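Local coordinates for beta-1,4-galactanase (Thielavia heterothallica, PDB 1HJS), which hydrolyses beta-1,4-galactosidic linkages in type I arabinogalactans as a family 53 glycoside hydrolase, at residues W248-P253 against D312-S317. Residues are numbered along the deposited sequence; the frame is centred on the assembly and turned at random.
Sequences WPISCP and DNTMFS
Three backbone hydrogen bonds converge on Asp312 and define a classic beta bulge, with Ile250 and Ser251 together facing this one residue. Ile250 N donates to Asp312 O at 2.8 Å, approaching the carbonyl almost head-on, while Ser251 N reaches the same oxygen only weakly. In return, Asp312 N donates to Ser251 O at 3.0 Å, in the carbonyl plane on a lone pair and almost straight (N-H...O 166°), as expected of an antiparallel hydrogen-bonded pair.

The side chains of Ile250 and Asp312 run across each other at a slant. In Ile250, CG1 is wedged against both backbone neighbours of CA (chi1 54°), and with an extended chi2 this carries Ile250 CD1 to 3.4 Å from Asp312 OD2. The carboxylate turns forward along its own chain, toward Thr314: Asp312 OD1 accepts from Thr314 N, closing an Asx turn, and on its syn lone pair from Thr314 OG1 at 2.6 Å. Since an alanine here has no carboxylate, both bonds to Thr314 and the contact with Ile250 CD1 would be lost, and the turn would probably loosen.

Beside the bulge, Asn313 and Pro249 extend in the same direction as neighbours, and OD1 of Asn313 sits 3.0 Å from Pro249 CB; the amide's ND2 is committed to Asn305 O. Trp248, just before Pro249, has Pro249 CD 3.5 Å above one face of its indole, toward the rim, and its NE1 bonds to Pro267 O.

Two loops at the C-terminal end of the (beta/alpha)8 barrel, following strands 240-245 and 290-296, are thereby joined, and the Cys252-Cys310 disulfide ties them covalently next to the bulge. Gln273 NE2 bridges Trp248 O and Thr314 O. With the carboxylate gripped by two donors from Thr314, Asp312 is likely to stay ionised despite the aliphatic contact.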
loop_
_atom_site.group_PDB
_atom_site.type_symbol
_atom_site.label_atom_id
_atom_site.label_comp_id
_atom_site.label_asym_id
_atom_site.label_seq_id
_atom_site.Cartn_x
_atom_site.Cartn_y
_atom_site.Cartn_z
ATOM N N TRP A 248 11.407 -7.670 3.386
ATOM C CA TRP A 248 12.253 -8.753 3.883
ATOM C C TRP A 248 13.652 -8.155 3.858
ATOM O O TRP A 248 14.084 -7.595 2.850
ATOM C CB TRP A 248 12.216 -10.022 3.036
ATOM C CG TRP A 248 13.053 -11.082 3.702
ATOM C CD1 TRP A 248 14.350 -11.404 3.417
ATOM C CD2 TRP A 248 12.690 -11.865 4.847
ATOM N NE1 TRP A 248 14.817 -12.337 4.315
ATOM C CE2 TRP A 248 13.819 -12.638 5.203
ATOM C CE3 TRP A 248 11.519 -11.985 5.612
ATOM C CZ2 TRP A 248 13.814 -13.521 6.292
ATOM C CZ3 TRP A 248 11.512 -12.863 6.694
ATOM C CH2 TRP A 248 12.656 -13.620 7.023
ATOM N N PRO A 249 14.382 -8.264 4.972
ATOM C CA PRO A 249 15.725 -7.691 5.018
ATOM C C PRO A 249 16.882 -8.421 4.362
ATOM O O PRO A 249 16.919 -9.655 4.311
ATOM C CB PRO A 249 15.951 -7.497 6.518
ATOM C CG PRO A 249 15.250 -8.657 7.110
ATOM C CD PRO A 249 13.979 -8.802 6.287
ATOM N N ILE A 250 17.819 -7.634 3.840
ATOM C CA ILE A 250 19.036 -8.185 3.264
ATOM C C ILE A 250 20.059 -8.029 4.390
ATOM O O ILE A 250 21.184 -8.516 4.311
ATOM C CB ILE A 250 19.508 -7.423 1.995
ATOM C CG1 ILE A 250 19.650 -5.932 2.273
ATOM C CG2 ILE A 250 18.539 -7.678 0.854
ATOM C CD1 ILE A 250 20.164 -5.150 1.072
ATOM N N SER A 251 19.637 -7.346 5.450
ATOM C CA SER A 251 20.476 -7.130 6.625
ATOM C C SER A 251 19.624 -6.749 7.831
ATOM O O SER A 251 18.842 -5.800 7.774
ATOM C CB SER A 251 21.512 -6.034 6.355
ATOM O OG SER A 251 22.349 -5.851 7.485
ATOM N N CYS A 252 19.760 -7.502 8.919
ATOM C CA CYS A 252 19.006 -7.230 10.139
ATOM C C CYS A 252 19.799 -7.676 11.359
ATOM O O CYS A 252 19.409 -8.611 12.056
ATOM C CB CYS A 252 17.655 -7.959 10.150
ATOM S SG CYS A 252 16.593 -7.238 11.444
ATOM N N PRO A 253 20.915 -6.999 11.648
ATOM C CA PRO A 253 21.741 -7.366 12.799
ATOM C C PRO A 253 21.161 -7.001 14.164
ATOM O O PRO A 253 21.596 -7.527 15.184
ATOM C CB PRO A 253 23.043 -6.622 12.522
ATOM C CG PRO A 253 22.549 -5.347 11.887
ATOM C CD PRO A 253 21.502 -5.858 10.916
ATOM N N ASP A 312 18.546 -3.051 6.702
ATOM C CA ASP A 312 18.306 -2.853 5.273
ATOM C C ASP A 312 17.232 -3.768 4.698
ATOM O O ASP A 312 17.373 -4.993 4.716
ATOM C CB ASP A 312 19.613 -3.067 4.498
ATOM C CG ASP A 312 19.580 -2.459 3.105
ATOM O OD1 ASP A 312 18.476 -2.293 2.541
ATOM O OD2 ASP A 312 20.672 -2.159 2.568
ATOM N N ASN A 313 16.168 -3.160 4.180
ATOM C CA ASN A 313 15.061 -3.898 3.576
ATOM C C ASN A 313 14.904 -3.550 2.102
ATOM O O ASN A 313 13.951 -3.986 1.461
ATOM C CB ASN A 313 13.741 -3.576 4.282
ATOM C CG ASN A 313 13.657 -4.177 5.654
ATOM O OD1 ASN A 313 13.898 -5.371 5.832
ATOM N ND2 ASN A 313 13.306 -3.361 6.639
ATOM N N THR A 314 15.828 -2.762 1.568
ATOM C CA THR A 314 15.746 -2.362 0.169
ATOM C C THR A 314 16.148 -3.493 -0.772
ATOM O O THR A 314 16.674 -4.524 -0.342
ATOM C CB THR A 314 16.632 -1.127 -0.118
ATOM O OG1 THR A 314 18.011 -1.461 0.085
ATOM C CG2 THR A 314 16.249 0.022 0.803
ATOM N N MET A 315 15.882 -3.294 -2.061
ATOM C CA MET A 315 16.219 -4.274 -3.085
ATOM C C MET A 315 17.179 -3.651 -4.097
ATOM O O MET A 315 17.280 -4.104 -5.237
ATOM C CB MET A 315 14.945 -4.757 -3.785
ATOM C CG MET A 315 13.953 -5.439 -2.838
ATOM S SD MET A 315 12.468 -6.044 -3.669
ATOM C CE MET A 315 13.069 -7.607 -4.328
ATOM N N PHE A 316 17.870 -2.600 -3.663
ATOM C CA PHE A 316 18.844 -1.887 -4.488
ATOM C C PHE A 316 20.098 -1.641 -3.655
ATOM O O PHE A 316 20.015 -1.498 -2.434
ATOM C CB PHE A 316 18.287 -0.532 -4.944
ATOM C CG PHE A 316 17.302 -0.622 -6.074
ATOM C CD1 PHE A 316 16.028 -1.141 -5.871
ATOM C CD2 PHE A 316 17.657 -0.195 -7.350
ATOM C CE1 PHE A 316 15.118 -1.235 -6.920
ATOM C CE2 PHE A 316 16.756 -0.283 -8.410
ATOM C CZ PHE A 316 15.480 -0.805 -8.196
ATOM N N SER A 317 21.254 -1.586 -4.309
ATOM C CA SER A 317 22.506 -1.336 -3.597
ATOM C C SER A 317 22.512 0.120 -3.151
ATOM O O SER A 317 21.676 0.911 -3.586
ATOM C CB SER A 317 23.711 -1.577 -4.512
ATOM O OG SER A 317 23.810 -0.556 -5.485
#